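Local coordinates for outer membrane protein OMP121 (PDB 5FQ8), which probably imports nutrients across the bacterial outer membrane as a calcium-binding transporter of the TonB-dependent receptor family, at residues B[55-60]-B[934-939]; B[817-822]-B[908-913]. All coordinates share one frame; numbering follows the deposited sequence.

Interaction 1: residues B[55-60]-B[934-939]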
# COMPACT_ATOMS: atom_id res chain seq x y z
N SER B 55 28.21 18.26 28.11
CA SER B 55 28.63 17.97 26.75
C SER B 55 27.67 18.52 25.71
O SER B 55 28.06 18.67 24.55
CB SER B 55 28.80 16.47 26.58
OG SER B 55 29.58 16.18 25.44
N ARG B 56 26.43 18.83 26.11
CA ARG B 56 25.39 19.40 25.24
C ARG B 56 25.08 18.50 24.06
O ARG B 56 24.62 18.95 23.01
CB ARG B 56 25.76 20.80 24.74
CG ARG B 56 25.93 21.84 25.82
CD ARG B 56 24.87 21.73 26.89
NE ARG B 56 23.57 22.22 26.44
CZ ARG B 56 22.47 22.12 27.16
NH1 ARG B 56 22.51 21.56 28.35
NH2 ARG B 56 21.33 22.58 26.70
N THR B 57 25.33 17.21 24.20
CA THR B 57 24.83 16.28 23.22
C THR B 57 23.31 16.21 23.35
O THR B 57 22.76 16.40 24.43
CB THR B 57 25.44 14.92 23.46
OG1 THR B 57 24.92 14.38 24.68
CG2 THR B 57 26.93 15.06 23.58
N SER B 58 22.64 15.94 22.22
CA SER B 58 21.19 15.82 22.21
C SER B 58 20.69 14.67 23.07
O SER B 58 19.50 14.58 23.33
CB SER B 58 20.69 15.60 20.80
OG SER B 58 20.83 14.24 20.47
N ASP B 59 21.59 13.84 23.54
CA ASP B 59 21.30 12.52 24.02
C ASP B 59 21.85 12.38 25.43
O ASP B 59 22.92 12.91 25.74
CB ASP B 59 21.90 11.52 23.04
CG ASP B 59 22.07 10.18 23.63
OD1 ASP B 59 21.08 9.61 24.10
OD2 ASP B 59 23.20 9.69 23.62
N VAL B 60 21.12 11.69 26.29
CA VAL B 60 21.56 11.55 27.67
C VAL B 60 22.72 10.59 27.81
O VAL B 60 23.48 10.70 28.78
CB VAL B 60 20.37 11.13 28.54
CG1 VAL B 60 20.67 9.93 29.37
CG2 VAL B 60 20.00 12.25 29.43
N TYR B 934 32.83 23.47 23.65
CA TYR B 934 33.01 22.04 23.74
C TYR B 934 33.30 21.47 22.37
O TYR B 934 33.17 22.14 21.35
CB TYR B 934 31.80 21.36 24.37
CG TYR B 934 30.53 21.53 23.58
CD1 TYR B 934 29.87 22.76 23.55
CD2 TYR B 934 29.98 20.48 22.90
CE1 TYR B 934 28.71 22.92 22.85
CE2 TYR B 934 28.82 20.64 22.20
CZ TYR B 934 28.19 21.86 22.17
OH TYR B 934 27.02 22.00 21.45
N GLY B 935 33.72 20.21 22.37
CA GLY B 935 33.98 19.44 21.17
C GLY B 935 33.88 17.97 21.48
O GLY B 935 34.36 17.52 22.51
N ASN B 936 33.23 17.20 20.62
CA ASN B 936 33.08 15.78 20.85
C ASN B 936 33.48 15.01 19.60
O ASN B 936 33.40 15.54 18.49
CB ASN B 936 31.66 15.45 21.26
CG ASN B 936 31.26 16.16 22.51
OD1 ASN B 936 32.08 16.42 23.37
ND2 ASN B 936 29.99 16.51 22.61
N ASN B 937 33.89 13.76 19.80
CA ASN B 937 34.33 12.90 18.70
C ASN B 937 35.34 13.65 17.84
O ASN B 937 35.15 13.86 16.65
CB ASN B 937 33.11 12.43 17.90
CG ASN B 937 33.40 11.23 16.99
OD1 ASN B 937 34.06 10.27 17.38
ND2 ASN B 937 32.89 11.29 15.78
N LEU B 938 36.42 14.09 18.49
CA LEU B 938 37.29 15.10 17.91
C LEU B 938 38.41 14.52 17.08
O LEU B 938 38.78 15.09 16.06
CB LEU B 938 37.87 15.98 19.01
CG LEU B 938 36.95 17.10 19.48
CD1 LEU B 938 37.68 18.02 20.42
CD2 LEU B 938 36.45 17.86 18.28
N PHE B 939 38.97 13.39 17.49
CA PHE B 939 40.06 12.80 16.73
C PHE B 939 40.09 11.32 17.06
O PHE B 939 39.87 10.94 18.20
CB PHE B 939 41.39 13.48 17.09
CG PHE B 939 42.44 13.34 16.05
CD1 PHE B 939 43.18 12.17 15.95
CD2 PHE B 939 42.69 14.37 15.17
CE1 PHE B 939 44.16 12.03 14.99
CE2 PHE B 939 43.67 14.24 14.20
CZ PHE B 939 44.42 13.07 14.11
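Ser55 lies at the exit of helix 49-54 and faces strand 928-941 with both of its oxygens. Its hydroxyl stands anti to the backbone N (chi1 -162°), which brings OG to 3.4 Å from CG of Asn936, against the flat amide group. Its carbonyl turns instead to the Tyr934 ring, with Ser55 O 3.1 Å from CD2 of Tyr934. Arg56, the first residue to leave helical geometry, does so with a positive phi of 59°. Its aliphatic base lies over one face of the same ring: Arg56 CB is 4.1 Å from the Tyr934 centroid, an off-centre CH-pi contact, and Arg56 CG sits above the plane toward the rim. The ring is set for this by a chi1 of 61°, CG between the backbone N and the carbonyl carbon, while Tyr934 OH hydrogen-bonds to Gln184. Bends at chi2 and chi3 lead the Arg56 guanidinium away from the ring to a salt bridge with Asp136, so only the hydrocarbon part serves the tyrosine. Thr57 brings its CG2 methyl to Asn936, the two side chains crossing at about a right angle. On its other branch, Thr57 OG1 donates to a lone pair of Asp59 O, 2.7 Å away, in the carbonyl plane, which ties the loop to itself just beyond the contact. The loop belongs to the plug and meets the barrel wall here: Arg254 of strand 252-264 donates to Arg56 O, Arg56 also touches Asn979 of strand 973-983, and strand 928-941 runs between strands 899-915 and 973-983.

Interaction 2: residues B[817-822]-B[908-913]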
# COMPACT_ATOMS: atom_id res chain seq x y z
N LEU B 817 38.02 22.59 32.75
CA LEU B 817 38.45 21.89 31.55
C LEU B 817 38.33 20.40 31.77
O LEU B 817 38.69 19.89 32.82
CB LEU B 817 39.88 22.23 31.17
CG LEU B 817 40.27 21.74 29.79
CD1 LEU B 817 39.34 22.35 28.81
CD2 LEU B 817 41.65 22.19 29.49
N GLY B 818 37.81 19.72 30.76
CA GLY B 818 37.64 18.28 30.82
C GLY B 818 38.10 17.64 29.54
O GLY B 818 37.77 18.11 28.45
N ILE B 819 38.87 16.57 29.65
CA ILE B 819 39.44 15.90 28.50
C ILE B 819 39.29 14.41 28.74
O ILE B 819 39.87 13.88 29.69
CB ILE B 819 40.91 16.26 28.28
CG1 ILE B 819 41.05 17.75 28.06
CG2 ILE B 819 41.41 15.57 27.06
CD1 ILE B 819 42.42 18.17 27.66
N ASP B 820 38.52 13.74 27.90
CA ASP B 820 38.29 12.31 28.05
C ASP B 820 38.75 11.56 26.81
O ASP B 820 38.52 12.01 25.68
CB ASP B 820 36.82 12.04 28.33
CG ASP B 820 36.31 12.88 29.44
OD1 ASP B 820 36.11 14.08 29.21
OD2 ASP B 820 36.12 12.34 30.54
N PHE B 821 39.42 10.44 27.02
CA PHE B 821 39.91 9.60 25.95
C PHE B 821 39.21 8.26 26.06
O PHE B 821 39.10 7.71 27.15
CB PHE B 821 41.42 9.41 26.02
CG PHE B 821 42.17 10.61 25.57
CD1 PHE B 821 42.44 11.62 26.44
CD2 PHE B 821 42.59 10.72 24.28
CE1 PHE B 821 43.11 12.72 26.03
CE2 PHE B 821 43.26 11.82 23.87
CZ PHE B 821 43.53 12.82 24.74
N ASP B 822 38.73 7.77 24.93
CA ASP B 822 38.12 6.45 24.85
C ASP B 822 39.12 5.53 24.20
O ASP B 822 39.71 5.87 23.18
CB ASP B 822 36.83 6.49 24.04
CG ASP B 822 35.82 5.47 24.49
OD1 ASP B 822 36.24 4.40 24.97
OD2 ASP B 822 34.62 5.74 24.37
N ARG B 908 37.38 11.60 22.97
CA ARG B 908 35.92 11.53 23.03
C ARG B 908 35.30 12.92 23.15
O ARG B 908 34.48 13.31 22.33
CB ARG B 908 35.52 10.65 24.20
CG ARG B 908 34.08 10.25 24.25
CD ARG B 908 33.86 8.89 23.62
NE ARG B 908 33.43 9.04 22.25
CZ ARG B 908 33.20 8.04 21.42
NH1 ARG B 908 33.36 6.79 21.83
NH2 ARG B 908 32.82 8.30 20.19
N SER B 909 35.70 13.68 24.17
CA SER B 909 35.12 15.00 24.42
C SER B 909 36.13 15.93 25.05
O SER B 909 37.04 15.50 25.76
CB SER B 909 33.91 14.90 25.34
OG SER B 909 34.30 14.40 26.60
N VAL B 910 35.95 17.22 24.80
CA VAL B 910 36.68 18.29 25.50
C VAL B 910 35.70 19.41 25.81
O VAL B 910 35.06 19.95 24.90
CB VAL B 910 37.86 18.82 24.67
CG1 VAL B 910 38.47 20.01 25.36
CG2 VAL B 910 38.89 17.75 24.47
N VAL B 911 35.59 19.79 27.08
CA VAL B 911 34.65 20.83 27.51
C VAL B 911 35.41 21.94 28.25
O VAL B 911 36.03 21.69 29.28
CB VAL B 911 33.55 20.26 28.42
CG1 VAL B 911 32.46 21.27 28.56
CG2 VAL B 911 33.02 18.99 27.86
N LEU B 912 35.31 23.16 27.74
CA LEU B 912 35.91 24.34 28.37
C LEU B 912 34.79 25.22 28.90
O LEU B 912 34.06 25.84 28.13
CB LEU B 912 36.78 25.11 27.38
CG LEU B 912 37.40 26.39 27.90
CD1 LEU B 912 38.18 26.07 29.12
CD2 LEU B 912 38.30 27.06 26.91
N GLY B 913 34.66 25.28 30.21
CA GLY B 913 33.58 26.03 30.85
C GLY B 913 34.09 27.25 31.59
O GLY B 913 35.12 27.20 32.26
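Asp822 OD2 is gripped by two arginines: Arg908 NH1 at 3.0 Å within this pair of strands, and Arg824 further along its own strand. The Arg908 bond is fairly straight (161° at the hydrogen) and leaves in the guanidinium plane, yet reaches OD2 from above the carboxylate plane, the two planes standing 75° apart. Arg908 CD also lies alongside Asp822, and its NH2 makes a second salt bridge, to Glu952. An alanine here would remove the guanidinium that links Asp822 to Glu952, and would probably leave both carboxylates less well balanced and this end of the strand pair less firmly joined. Backbone bonds join the strands in antiparallel register: Gly818 and Val911 exchange two, Asp820 N gives a nearly straight one to Ser909 O (3.1 Å), and Arg908 N gives a weak one to Asp820 O. Leu817, Ile819, Val910 and Leu912 share one face; there Leu817 CD1 meets Leu912 CD1 obliquely at 3.9 Å. Asp820, Ser909 and Val911 point to the other face, where Lys67 makes a weak hydrogen bond to Ser909 OG. An apolar outer face, where the Val910 side chain is about 5 Å from a bound C8E detergent, backed by an inner face that carries Asp820 and Ser909 besides Val911, marks a transmembrane beta-barrel wall.

In the fold
Interactions 1 and 2 lie 9 Å apart, centre to centre, and meet through neighbouring barrel strands 899-915 and 928-941. Probable backbone hydrogen bonds run from Asn937 N to Arg908 O (2.6 Å) and from Val910 N to Gly935 O (2.8 Å), while Asn936 packs on Ser909. Strand 899-915 thus pairs with 815-825 on one side and with 928-941 on the other; interaction 1 adds the plug loop to the inside of that wall. Along the chain, interaction 2 is nested within the long span closed by interaction 1. Neither contact belongs to the metal sites or the lipid pocket; the Arg56 side chain is about 14 Å from a bound 3-decanoyloxypropyl decanoate.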